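Local coordinates for protein protocatechuate decarboxylase (Klebsiella pneumoniae, PDB 5O3M) that catalyses the decarboxylation of protocatechuate to catechol and, in reverse, the para-carboxylation of catechols, as a prenylated-flavin-dependent enzyme of the UbiD family, at residues I32-Q37 and A103-C108; T159-D164 and G312-A317; T185-H190 and N252-A257; E199-L204 and V293-D298; Q269-P274 and A328-N333. One frame throughout, in Å; residues are numbered along the deposited sequence.

Contact 1 of 5, residues I32-Q37 and A103-C108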
# COMPACT_ATOMS: atom_id res chain seq x y z
N ILE A 32 -12.32 -36.41 38.78
CA ILE A 32 -13.77 -36.23 38.86
C ILE A 32 -14.19 -35.93 40.30
O ILE A 32 -15.08 -35.10 40.54
CB ILE A 32 -14.49 -37.48 38.32
CG1 ILE A 32 -14.16 -37.69 36.84
CG2 ILE A 32 -16.00 -37.38 38.57
CD1 ILE A 32 -14.74 -38.97 36.27
N ALA A 33 -13.56 -36.61 41.27
CA ALA A 33 -13.87 -36.35 42.67
C ALA A 33 -13.55 -34.90 43.04
O ALA A 33 -14.32 -34.25 43.76
CB ALA A 33 -13.11 -37.33 43.57
N LEU A 34 -12.42 -34.38 42.57
CA LEU A 34 -12.10 -32.98 42.85
C LEU A 34 -13.16 -32.06 42.26
O LEU A 34 -13.59 -31.10 42.91
CB LEU A 34 -10.72 -32.61 42.30
CG LEU A 34 -10.29 -31.19 42.70
CD1 LEU A 34 -8.87 -31.19 43.21
CD2 LEU A 34 -10.44 -30.21 41.54
N LEU A 35 -13.62 -32.36 41.05
CA LEU A 35 -14.60 -31.50 40.39
C LEU A 35 -15.94 -31.50 41.11
O LEU A 35 -16.64 -30.49 41.11
CB LEU A 35 -14.79 -31.94 38.94
CG LEU A 35 -13.62 -31.80 37.97
CD1 LEU A 35 -14.07 -32.26 36.61
CD2 LEU A 35 -13.12 -30.37 37.92
N GLN A 36 -16.31 -32.63 41.71
CA GLN A 36 -17.60 -32.69 42.38
C GLN A 36 -17.66 -31.80 43.61
O GLN A 36 -18.77 -31.54 44.11
CB GLN A 36 -17.93 -34.12 42.75
CG GLN A 36 -18.24 -34.97 41.55
CD GLN A 36 -18.48 -36.41 41.93
OE1 GLN A 36 -17.64 -37.03 42.58
NE2 GLN A 36 -19.62 -36.95 41.53
N GLN A 37 -16.52 -31.33 44.11
CA GLN A 37 -16.48 -30.40 45.23
C GLN A 37 -16.59 -28.93 44.79
O GLN A 37 -16.52 -28.04 45.65
CB GLN A 37 -15.19 -30.61 46.03
CG GLN A 37 -15.13 -31.96 46.73
CD GLN A 37 -16.26 -32.14 47.75
OE1 GLN A 37 -16.58 -31.21 48.51
NE2 GLN A 37 -16.88 -33.32 47.76
N ALA A 103 -7.32 -25.29 35.45
CA ALA A 103 -6.63 -24.70 36.59
C ALA A 103 -7.01 -25.40 37.89
O ALA A 103 -6.14 -25.72 38.71
CB ALA A 103 -6.93 -23.20 36.67
N LEU A 104 -8.31 -25.62 38.12
CA LEU A 104 -8.73 -26.38 39.31
C LEU A 104 -8.04 -27.74 39.36
O LEU A 104 -7.54 -28.15 40.41
CB LEU A 104 -10.24 -26.57 39.33
CG LEU A 104 -11.22 -25.43 39.60
CD1 LEU A 104 -12.61 -26.01 39.64
CD2 LEU A 104 -10.89 -24.65 40.91
N LEU A 105 -8.00 -28.44 38.23
CA LEU A 105 -7.46 -29.80 38.24
C LEU A 105 -5.96 -29.83 38.47
O LEU A 105 -5.44 -30.84 38.97
CB LEU A 105 -7.82 -30.50 36.93
CG LEU A 105 -9.31 -30.77 36.75
CD1 LEU A 105 -9.66 -31.05 35.28
CD2 LEU A 105 -9.74 -31.95 37.64
N LEU A 106 -5.24 -28.77 38.13
CA LEU A 106 -3.81 -28.69 38.36
C LEU A 106 -3.47 -27.85 39.58
O LEU A 106 -2.29 -27.71 39.91
CB LEU A 106 -3.11 -28.11 37.12
CG LEU A 106 -3.14 -28.98 35.85
CD1 LEU A 106 -2.45 -28.29 34.66
CD2 LEU A 106 -2.52 -30.34 36.11
N GLY A 107 -4.47 -27.28 40.24
CA GLY A 107 -4.26 -26.53 41.47
C GLY A 107 -3.56 -25.19 41.32
O GLY A 107 -2.73 -24.84 42.17
N CYS A 108 -3.87 -24.43 40.27
CA CYS A 108 -3.28 -23.10 40.09
C CYS A 108 -4.33 -22.14 39.56
O CYS A 108 -5.49 -22.51 39.31
CB CYS A 108 -2.08 -23.16 39.15
SG CYS A 108 -2.58 -23.61 37.47
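Two helices of the UbiD N-terminal region, 28-36 and 99-106, meet near their C-terminal ends through a leucine pair on each: Leu-34 and Leu-35 against Leu-104 and Leu-105. The backbones come closest where the CA atoms of Leu-34 and Leu-105 are 7.3 Å apart. The side chains of Leu-35 and Leu-105 lie roughly perpendicular to each other, and methyl meets methyl at 3.7 Å between Leu-35 CD2 and Leu-105 CD2. Leu-34 has its CG swung opposite the backbone N (chi1 -174°), which carries CD2 across to the other helix. There it lies 3.7 Å from Leu-104 O and 4.3 Å from Leu-104 CB. Just beyond, Gly-107 ends its helix in a Schellman motif, whose positive phi (71°) glycine adopts easily; Cys-108 N closes it on Ala-103 O at 3.0 Å. Around the leucines, Tyr-42 and Met-95 pack on Leu-35, Pro-234 on Leu-105, and His-38 and Gln-41 on Leu-104. Leucine suits these positions because its branched end is long enough to bridge two helices. No hydrogen bond or charge pair links the segments, so between them the contact is van der Waals packing, with the buried Leu-35 and Leu-105 well shielded from water.

Contact 2 of 5, residues T159-D164 and G312-A317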
# COMPACT_ATOMS: atom_id res chain seq x y z
N THR A 159 -19.50 -40.45 17.48
CA THR A 159 -19.31 -39.65 16.27
C THR A 159 -19.75 -38.22 16.56
O THR A 159 -20.85 -38.00 17.08
CB THR A 159 -20.11 -40.18 15.07
OG1 THR A 159 -21.50 -40.00 15.33
CG2 THR A 159 -19.84 -41.66 14.81
N ASN A 160 -18.89 -37.26 16.21
CA ASN A 160 -19.15 -35.86 16.54
C ASN A 160 -20.27 -35.27 15.71
O ASN A 160 -21.12 -34.54 16.24
CB ASN A 160 -17.87 -35.04 16.36
CG ASN A 160 -17.15 -34.81 17.66
OD1 ASN A 160 -17.10 -33.68 18.15
ND2 ASN A 160 -16.60 -35.87 18.24
N THR A 161 -20.30 -35.53 14.40
CA THR A 161 -21.36 -35.05 13.53
C THR A 161 -21.85 -36.17 12.64
O THR A 161 -21.14 -37.17 12.43
CB THR A 161 -20.90 -33.87 12.65
OG1 THR A 161 -20.19 -34.36 11.49
CG2 THR A 161 -20.02 -32.90 13.45
N PRO A 162 -23.05 -36.02 12.08
CA PRO A 162 -23.57 -37.06 11.16
C PRO A 162 -22.73 -37.30 9.91
O PRO A 162 -22.96 -38.31 9.24
CB PRO A 162 -24.97 -36.52 10.79
CG PRO A 162 -25.34 -35.59 11.97
CD PRO A 162 -24.03 -34.97 12.39
N ILE A 163 -21.79 -36.43 9.56
CA ILE A 163 -21.04 -36.59 8.32
C ILE A 163 -19.58 -36.97 8.60
O ILE A 163 -18.72 -36.76 7.75
CB ILE A 163 -21.12 -35.33 7.43
CG1 ILE A 163 -20.54 -34.11 8.17
CG2 ILE A 163 -22.55 -35.08 7.00
CD1 ILE A 163 -20.26 -32.88 7.28
N ASP A 164 -19.30 -37.51 9.78
CA ASP A 164 -17.94 -37.93 10.10
C ASP A 164 -17.53 -39.13 9.23
O ASP A 164 -18.33 -39.74 8.51
CB ASP A 164 -17.83 -38.27 11.58
CG ASP A 164 -17.85 -37.02 12.50
OD1 ASP A 164 -17.93 -35.87 12.00
OD2 ASP A 164 -17.78 -37.22 13.74
N GLY A 312 -13.05 -25.08 13.53
CA GLY A 312 -14.50 -25.05 13.52
C GLY A 312 -15.16 -25.63 12.28
O GLY A 312 -16.38 -25.51 12.13
N TYR A 313 -14.39 -26.24 11.39
CA TYR A 313 -14.89 -26.84 10.17
C TYR A 313 -14.56 -28.33 10.16
O TYR A 313 -13.57 -28.75 10.77
CB TYR A 313 -14.27 -26.18 8.93
CG TYR A 313 -14.37 -24.68 8.94
CD1 TYR A 313 -13.39 -23.90 9.54
CD2 TYR A 313 -15.45 -24.03 8.33
CE1 TYR A 313 -13.47 -22.51 9.55
CE2 TYR A 313 -15.54 -22.63 8.32
CZ TYR A 313 -14.54 -21.88 8.93
OH TYR A 313 -14.61 -20.52 8.93
N CYS A 314 -15.37 -29.10 9.45
CA CYS A 314 -15.06 -30.51 9.25
C CYS A 314 -13.88 -30.67 8.31
O CYS A 314 -13.84 -30.06 7.24
CB CYS A 314 -16.27 -31.26 8.69
SG CYS A 314 -17.45 -31.70 9.94
N GLY A 315 -12.94 -31.50 8.70
CA GLY A 315 -11.82 -31.80 7.82
C GLY A 315 -12.15 -32.87 6.79
O GLY A 315 -13.08 -33.67 6.95
N GLY A 316 -11.38 -32.88 5.71
CA GLY A 316 -11.52 -33.92 4.71
C GLY A 316 -11.05 -35.27 5.23
O GLY A 316 -10.16 -35.36 6.08
N ALA A 317 -11.66 -36.32 4.72
CA ALA A 317 -11.23 -37.68 5.05
C ALA A 317 -9.82 -37.94 4.53
O ALA A 317 -9.54 -37.73 3.35
CB ALA A 317 -12.21 -38.69 4.44
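The carboxylate of Asp-164 is the flat group behind this contact, and Thr-161, which touches Cys-314, covers one of its faces with two polar atoms. Both come over the same side: Thr-161 OG1 donates to Asp-164 OD1 at 2.8 Å, 51° out of the plane, and Thr-161 N reaches Asp-164 OD2 at 3.1 Å, 53° out. The loop is a type I beta turn from Thr-161 to Asp-164 combined with an ST turn, in which Thr-161 OG1 accepts from Ile-163 N at 3.3 Å. The threonine hydroxyl is thus both donor and acceptor and fixes the turn from within. Its chi1 of 82° sets OG1 between the backbone N and the carbonyl carbon, within reach of both partners. Opposite the loop stands Cys-314 on strand 314-316, which pairs with strand 305-308 in a two-stranded antiparallel sheet; Pro-308 and His-305 of that partner strand also pack on the loop. Pro-497 of a second subunit packs on both Pro-162 and Cys-314, so this corner belongs to a subunit interface. There Tyr-313 OH also bonds Thr-439 and Arg-440 of that subunit. Cysteine suits its place as a compact, weakly polar group facing a hydroxyl and a methyl at once: Cys-314 SG lies 4.0 Å from Ile-163 CD1 and 4.1 Å from Thr-161 OG1.

Contact 3 of 5, residues T185-H190 and N252-A257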
# COMPACT_ATOMS: atom_id res chain seq x y z
N THR A 185 11.61 -43.89 23.15
CA THR A 185 10.18 -44.01 23.39
C THR A 185 9.47 -42.73 22.97
O THR A 185 10.11 -41.70 22.72
CB THR A 185 9.91 -44.32 24.87
OG1 THR A 185 10.41 -43.27 25.70
CG2 THR A 185 10.58 -45.63 25.28
N ASP A 186 8.14 -42.79 22.90
CA ASP A 186 7.34 -41.61 22.61
C ASP A 186 5.96 -41.73 23.27
O ASP A 186 5.44 -42.83 23.46
CB ASP A 186 7.16 -41.38 21.11
CG ASP A 186 6.86 -39.92 20.77
OD1 ASP A 186 7.20 -39.04 21.59
OD2 ASP A 186 6.29 -39.67 19.68
N VAL A 187 5.39 -40.57 23.60
CA VAL A 187 4.08 -40.44 24.22
C VAL A 187 3.35 -39.33 23.46
O VAL A 187 3.77 -38.17 23.52
CB VAL A 187 4.16 -40.09 25.71
CG1 VAL A 187 2.76 -40.05 26.31
CG2 VAL A 187 5.09 -41.06 26.45
N THR A 188 2.26 -39.68 22.79
CA THR A 188 1.60 -38.77 21.86
C THR A 188 0.09 -38.96 21.92
O THR A 188 -0.41 -40.07 22.19
CB THR A 188 2.12 -39.01 20.44
OG1 THR A 188 2.14 -40.42 20.18
CG2 THR A 188 3.53 -38.47 20.28
N ILE A 189 -0.65 -37.88 21.68
CA ILE A 189 -2.11 -37.90 21.65
C ILE A 189 -2.56 -38.00 20.20
O ILE A 189 -2.04 -37.30 19.32
CB ILE A 189 -2.73 -36.66 22.32
CG1 ILE A 189 -2.31 -36.55 23.78
CG2 ILE A 189 -4.25 -36.71 22.27
CD1 ILE A 189 -2.95 -35.37 24.51
N HIS A 190 -3.53 -38.88 19.95
CA HIS A 190 -4.10 -39.09 18.64
C HIS A 190 -5.61 -39.24 18.77
O HIS A 190 -6.14 -39.52 19.85
CB HIS A 190 -3.54 -40.36 17.95
CG HIS A 190 -2.05 -40.39 17.81
ND1 HIS A 190 -1.42 -40.25 16.60
CD2 HIS A 190 -1.07 -40.59 18.73
CE1 HIS A 190 -0.11 -40.34 16.76
NE2 HIS A 190 0.13 -40.54 18.05
N ASN A 252 9.09 -39.60 28.26
CA ASN A 252 9.43 -38.38 29.00
C ASN A 252 8.26 -37.42 29.12
O ASN A 252 8.22 -36.63 30.07
CB ASN A 252 10.61 -37.68 28.34
CG ASN A 252 11.85 -38.54 28.33
OD1 ASN A 252 12.04 -39.35 27.43
ND2 ASN A 252 12.70 -38.36 29.34
N GLU A 253 7.30 -37.44 28.18
CA GLU A 253 6.15 -36.55 28.32
C GLU A 253 5.39 -36.81 29.61
O GLU A 253 4.70 -35.91 30.12
CB GLU A 253 5.21 -36.69 27.11
CG GLU A 253 5.75 -36.12 25.81
CD GLU A 253 6.66 -37.09 25.07
OE1 GLU A 253 7.13 -38.08 25.68
OE2 GLU A 253 6.89 -36.86 23.86
N LEU A 254 5.49 -38.03 30.15
CA LEU A 254 4.81 -38.38 31.39
C LEU A 254 5.45 -37.72 32.61
O LEU A 254 4.82 -37.64 33.67
CB LEU A 254 4.77 -39.91 31.56
CG LEU A 254 3.89 -40.64 30.54
CD1 LEU A 254 3.95 -42.17 30.69
CD2 LEU A 254 2.42 -40.13 30.56
N GLY A 255 6.70 -37.25 32.48
CA GLY A 255 7.35 -36.58 33.59
C GLY A 255 6.71 -35.26 33.95
O GLY A 255 6.84 -34.80 35.09
N VAL A 256 6.02 -34.63 33.00
CA VAL A 256 5.28 -33.40 33.31
C VAL A 256 4.18 -33.69 34.32
O VAL A 256 4.10 -33.05 35.38
CB VAL A 256 4.71 -32.76 32.03
CG1 VAL A 256 4.05 -31.45 32.38
CG2 VAL A 256 5.79 -32.54 30.98
N ALA A 257 3.32 -34.67 34.02
CA ALA A 257 2.33 -35.09 35.01
C ALA A 257 3.01 -35.51 36.31
O ALA A 257 2.48 -35.25 37.40
CB ALA A 257 1.47 -36.23 34.45
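Val-187 lies alongside the folded side chain of Glu-253, the two set flank to flank and pointing opposite ways. Val-187 CB is 3.8 Å from Glu-253 CB and 3.6 Å from Glu-253 OE1, so the valine covers both the aliphatic start of the glutamate and one oxygen of its carboxylate. A bend at chi2 (84°) turns the glutamate back over the strand, bringing OE2 to 3.4 Å from Val-187 O and 3.2 Å from Asp-186 OD1. All three are acceptors, and neither approach is a hydrogen bond. Arg-208, whose NH2 forms salt bridges with both Asp-186 OD1 and Glu-253 OE2, probably offsets the repulsion between the two carboxylates, whose planes are turned 51° against each other. Glutamate suits position 253 because its longer chain can cross to the strand and join this shared arginine. On the apolar side, Val-187 CG1 faces Leu-254 CD2 at 4.3 Å. Farther along the strand, Thr-188 OG1 lies in the ring plane at the edge of His-190, 2.9 Å from its NE2. The contact is buried in the Rift-related domain, where strand 185-196 pairs with strand 168-177, and Leu-173 of the latter also touches Val-187. Asp-186 OD2 takes the backbone N of Ile-210 in helix 209-219, while Leu-254 of helix 254-261 rests on Ile-236 of helix 234-240.

Contact 4 of 5, residues E199-L204 and V293-D298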
# COMPACT_ATOMS: atom_id res chain seq x y z
N GLU A 199 -9.81 -53.28 14.15
CA GLU A 199 -8.95 -52.34 13.44
C GLU A 199 -9.35 -50.91 13.76
O GLU A 199 -10.53 -50.61 13.98
CB GLU A 199 -9.00 -52.55 11.92
CG GLU A 199 -8.51 -53.91 11.46
CD GLU A 199 -8.55 -54.06 9.95
OE1 GLU A 199 -9.38 -53.38 9.30
OE2 GLU A 199 -7.75 -54.86 9.42
N LEU A 200 -8.35 -50.04 13.77
CA LEU A 200 -8.51 -48.60 13.89
C LEU A 200 -7.53 -47.94 12.93
O LEU A 200 -6.38 -48.37 12.82
CB LEU A 200 -8.23 -48.10 15.31
CG LEU A 200 -9.00 -48.74 16.45
CD1 LEU A 200 -8.04 -49.19 17.52
CD2 LEU A 200 -9.99 -47.74 17.02
N SER A 201 -8.00 -46.92 12.22
CA SER A 201 -7.10 -46.06 11.46
C SER A 201 -6.57 -44.97 12.38
O SER A 201 -7.26 -44.51 13.29
CB SER A 201 -7.80 -45.46 10.24
OG SER A 201 -8.95 -44.70 10.60
N MET A 202 -5.32 -44.57 12.15
CA MET A 202 -4.65 -43.61 13.03
C MET A 202 -3.73 -42.73 12.20
O MET A 202 -2.86 -43.23 11.47
CB MET A 202 -3.86 -44.34 14.12
CG MET A 202 -3.25 -43.42 15.16
SD MET A 202 -2.15 -44.25 16.33
CE MET A 202 -2.73 -43.52 17.84
N PHE A 203 -3.91 -41.42 12.30
CA PHE A 203 -2.98 -40.48 11.68
C PHE A 203 -1.83 -40.19 12.64
O PHE A 203 -2.05 -39.86 13.81
CB PHE A 203 -3.67 -39.17 11.31
CG PHE A 203 -2.73 -38.14 10.78
CD1 PHE A 203 -2.23 -38.23 9.49
CD2 PHE A 203 -2.29 -37.09 11.58
CE1 PHE A 203 -1.34 -37.29 9.00
CE2 PHE A 203 -1.40 -36.15 11.10
CZ PHE A 203 -0.92 -36.25 9.81
N LEU A 204 -0.60 -40.31 12.14
CA LEU A 204 0.60 -39.94 12.88
C LEU A 204 1.30 -38.80 12.13
O LEU A 204 1.59 -38.94 10.94
CB LEU A 204 1.55 -41.14 13.05
CG LEU A 204 0.96 -42.45 13.58
CD1 LEU A 204 0.71 -43.42 12.44
CD2 LEU A 204 1.88 -43.08 14.61
N VAL A 293 0.08 -51.61 4.85
CA VAL A 293 -1.38 -51.63 4.92
C VAL A 293 -1.86 -50.20 5.13
O VAL A 293 -1.33 -49.47 5.98
CB VAL A 293 -1.87 -52.56 6.05
CG1 VAL A 293 -3.32 -52.29 6.41
CG2 VAL A 293 -1.71 -54.02 5.64
N ARG A 294 -2.86 -49.79 4.34
CA ARG A 294 -3.47 -48.47 4.45
C ARG A 294 -4.97 -48.61 4.22
O ARG A 294 -5.43 -49.57 3.60
CB ARG A 294 -2.89 -47.45 3.44
CG ARG A 294 -1.41 -47.15 3.58
CD ARG A 294 -1.11 -46.25 4.77
NE ARG A 294 0.30 -45.88 4.78
CZ ARG A 294 1.29 -46.68 5.16
NH1 ARG A 294 1.02 -47.91 5.59
NH2 ARG A 294 2.54 -46.26 5.11
N VAL A 295 -5.72 -47.64 4.72
CA VAL A 295 -7.17 -47.65 4.62
C VAL A 295 -7.64 -46.23 4.34
O VAL A 295 -7.00 -45.26 4.74
CB VAL A 295 -7.83 -48.20 5.91
CG1 VAL A 295 -7.80 -47.17 7.02
CG2 VAL A 295 -9.25 -48.63 5.65
N ARG A 296 -8.77 -46.12 3.64
CA ARG A 296 -9.42 -44.82 3.49
C ARG A 296 -10.20 -44.50 4.76
O ARG A 296 -10.96 -45.34 5.26
CB ARG A 296 -10.33 -44.85 2.26
CG ARG A 296 -10.84 -43.48 1.81
CD ARG A 296 -11.37 -43.53 0.37
NE ARG A 296 -12.23 -44.69 0.13
CZ ARG A 296 -13.55 -44.71 0.36
NH1 ARG A 296 -14.16 -43.63 0.84
NH2 ARG A 296 -14.24 -45.82 0.10
N GLU A 297 -10.02 -43.29 5.29
CA GLU A 297 -10.58 -42.99 6.61
C GLU A 297 -12.09 -43.21 6.63
O GLU A 297 -12.62 -43.83 7.56
CB GLU A 297 -10.22 -41.55 7.01
CG GLU A 297 -10.46 -41.23 8.48
CD GLU A 297 -9.75 -39.97 8.94
OE1 GLU A 297 -9.31 -39.19 8.07
OE2 GLU A 297 -9.64 -39.74 10.16
N ASP A 298 -12.79 -42.73 5.60
CA ASP A 298 -14.24 -42.81 5.52
C ASP A 298 -14.73 -44.02 4.72
O ASP A 298 -15.87 -44.02 4.25
CB ASP A 298 -14.80 -41.51 4.91
CG ASP A 298 -14.39 -41.30 3.44
OD1 ASP A 298 -13.30 -41.76 3.02
OD2 ASP A 298 -15.16 -40.67 2.70
O HOH W 1 -8.71 -42.20 11.56
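A van der Waals touch and a water bridge join strand 199-202 to the loop that follows strand 283-289, and the CA atoms of Ser-201 and Glu-297 stand 6.7 Å apart. The direct touch is between carbon atoms: Ser-201 CB meets the methyl Val-295 CG1 at 3.6 Å. Val-295 also packs on Val-323, so it touches residues of strands 199-202 and 323-331, neighbours in the antiparallel sheet of the Rift-related domain. A small residue suits position 201, where it lets the valine come close and still supplies a hydroxyl.

The polar link across the contact runs through a water. It lies 2.7 Å from Ser-201 OG and donates to Glu-297 OE2 at 3.0 Å. With chi1 at 58°, Ser-201 OG sits between its own backbone N and carbonyl carbon, turned toward the glutamate. Gln-195 adds a second tie, since its NE2 bonds both Ser-201 OG and Glu-297 O.

The charged side chains of the loop pair within it and beyond it. Arg-294 NH1 bonds Val-293 O at 2.8 Å, with the acceptor in the guanidinium plane but the donor 54° out of the carbonyl plane, while Arg-294 NH2 is salt-bridged to Glu-218 of helix 209-219. Arg-296 NH1 makes a salt bridge with Asp-298 OD1 at 3.0 Å, although its hydrogen-bond geometry is weak.

The water, Gln-195 and the backbone N of Asn-318, which meets Glu-297 OE1, give the buried serine hydroxyl and both glutamate oxygens partners, so these polar groups can probably be buried at little cost.

Contact 5 of 5, residues Q269-P274 and A328-N333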
# COMPACT_ATOMS: atom_id res chain seq x y z
N GLN A 269 3.22 -53.35 32.07
CA GLN A 269 3.51 -54.07 30.84
C GLN A 269 2.22 -54.51 30.16
O GLN A 269 1.24 -54.89 30.82
CB GLN A 269 4.39 -55.29 31.12
CG GLN A 269 4.85 -56.01 29.86
CD GLN A 269 5.82 -55.17 29.07
OE1 GLN A 269 6.49 -54.30 29.61
NE2 GLN A 269 5.91 -55.42 27.77
N GLY A 270 2.21 -54.47 28.83
CA GLY A 270 1.04 -54.89 28.10
C GLY A 270 0.82 -56.39 28.21
O GLY A 270 1.76 -57.18 28.31
N VAL A 271 -0.45 -56.79 28.19
CA VAL A 271 -0.71 -58.22 28.34
C VAL A 271 -0.52 -58.95 27.01
O VAL A 271 -0.15 -60.13 27.00
CB VAL A 271 -2.10 -58.47 28.95
CG1 VAL A 271 -2.25 -57.70 30.25
CG2 VAL A 271 -3.20 -58.09 27.96
N SER A 272 -0.74 -58.29 25.88
CA SER A 272 -0.66 -58.94 24.58
C SER A 272 0.37 -58.32 23.63
O SER A 272 0.64 -58.91 22.58
CB SER A 272 -2.03 -58.91 23.89
OG SER A 272 -2.29 -57.62 23.36
N VAL A 273 0.93 -57.16 23.95
CA VAL A 273 1.96 -56.58 23.10
C VAL A 273 3.13 -56.17 23.98
O VAL A 273 2.92 -55.73 25.12
CB VAL A 273 1.44 -55.39 22.28
CG1 VAL A 273 0.37 -55.84 21.28
CG2 VAL A 273 0.92 -54.28 23.21
N PRO A 274 4.37 -56.30 23.49
CA PRO A 274 5.57 -55.89 24.26
C PRO A 274 5.74 -54.37 24.32
O PRO A 274 6.58 -53.76 23.64
CB PRO A 274 6.70 -56.57 23.49
CG PRO A 274 6.20 -56.58 22.06
CD PRO A 274 4.71 -56.80 22.15
N ALA A 328 -5.68 -56.69 21.99
CA ALA A 328 -6.39 -56.80 23.26
C ALA A 328 -6.97 -55.44 23.64
O ALA A 328 -6.48 -54.39 23.21
CB ALA A 328 -5.47 -57.31 24.37
N VAL A 329 -8.04 -55.47 24.44
CA VAL A 329 -8.53 -54.29 25.14
C VAL A 329 -8.61 -54.64 26.62
O VAL A 329 -9.26 -55.62 27.00
CB VAL A 329 -9.91 -53.82 24.63
CG1 VAL A 329 -10.37 -52.60 25.43
CG2 VAL A 329 -9.88 -53.52 23.14
N THR A 330 -7.92 -53.87 27.45
CA THR A 330 -8.04 -54.00 28.89
C THR A 330 -8.72 -52.75 29.42
O THR A 330 -8.68 -51.68 28.80
CB THR A 330 -6.67 -54.22 29.56
OG1 THR A 330 -5.96 -52.98 29.65
CG2 THR A 330 -5.84 -55.22 28.77
N MET A 331 -9.38 -52.88 30.57
CA MET A 331 -10.05 -51.71 31.12
C MET A 331 -10.32 -51.92 32.60
O MET A 331 -10.23 -53.04 33.12
CB MET A 331 -11.35 -51.42 30.36
CG MET A 331 -12.37 -52.54 30.39
SD MET A 331 -13.83 -52.16 29.39
CE MET A 331 -13.12 -52.08 27.75
N ARG A 332 -10.61 -50.81 33.29
CA ARG A 332 -11.04 -50.88 34.68
C ARG A 332 -12.47 -51.42 34.77
O ARG A 332 -13.26 -51.39 33.82
CB ARG A 332 -10.99 -49.50 35.35
CG ARG A 332 -9.62 -48.86 35.39
CD ARG A 332 -9.64 -47.57 36.17
NE ARG A 332 -9.89 -47.78 37.59
CZ ARG A 332 -9.47 -46.97 38.55
NH1 ARG A 332 -8.75 -45.89 38.26
NH2 ARG A 332 -9.73 -47.25 39.82
N ASN A 333 -12.80 -51.92 35.95
CA ASN A 333 -14.20 -52.18 36.24
C ASN A 333 -14.99 -50.88 36.10
O ASN A 333 -14.50 -49.81 36.44
CB ASN A 333 -14.33 -52.77 37.64
CG ASN A 333 -13.74 -54.18 37.74
OD1 ASN A 333 -13.00 -54.50 38.68
ND2 ASN A 333 -14.06 -55.03 36.77
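The loop 269-274 bends at Val-271 and Ser-272 toward the extended strand 323-331, and the backbones are nearest where the CA atoms of Ser-272 and Ala-328 stand 6.3 Å apart. The carboxylate of Glu-286, on the neighbouring strand 283-289, accepts from both N-H groups of the bend: OE2 from Val-271 N and OE1 from Ser-272 N. Gly-270 suits the start of the bend because Val-273 O occupies the side on which a side chain would begin. On the strand, Ala-328 and Thr-330 face the loop, whereas Val-329 between them points the other way. Strand 323-331 belongs to the antiparallel sheet of the Rift-related domain, flanked here by strands 283-289 and 140-143, and the loop, which connects strands 266-269 and 276-278, lies against its face. Val-271 and Thr-330 meet end on, methyl CG2 of the valine 4.0 Å from methyl CG2 of the threonine. With chi1 at 78°, the threonine holds CG2 opposite its carbonyl carbon, where it meets the valine, while OG1 hydrogen-bonds to Cys-137 O. Threonine therefore suits a strand position that needs a methyl for the loop and a hydroxyl for a neighbouring backbone. Ala-328, with its single methyl, leaves the loop able to come near: Ala-328 CB is 3.4 Å from Ser-272 OG and 3.8 Å from Ser-272 CB. Val-271 CG2 lies farther off, 4.3 Å from Ala-328 CB.

Overall arrangement
Contacts 3 and 4 are buried; contacts 1, 2 and 5 are partly buried. Contact 1 stands apart in the N-terminal domain, apolar between helices, while the other four lie in the Rift-related domain. Contacts 3, 4 and 5 reach one antiparallel sheet: strands 185-196 and 199-202 are neighbours in it, as are 199-202 and 323-331. Contacts 3 and 4 touch where His-190 ND1 probably bonds Phe-203 O; contacts 2 and 4 touch where Ala-317 packs on Asp-298. Carboxylates are met by an arginine in contact 3, by a water and a backbone N-H in contact 4, and by the turn's own hydroxyl and N-H in contact 2, which also borders a second subunit; contact 5 relies mainly on methyls.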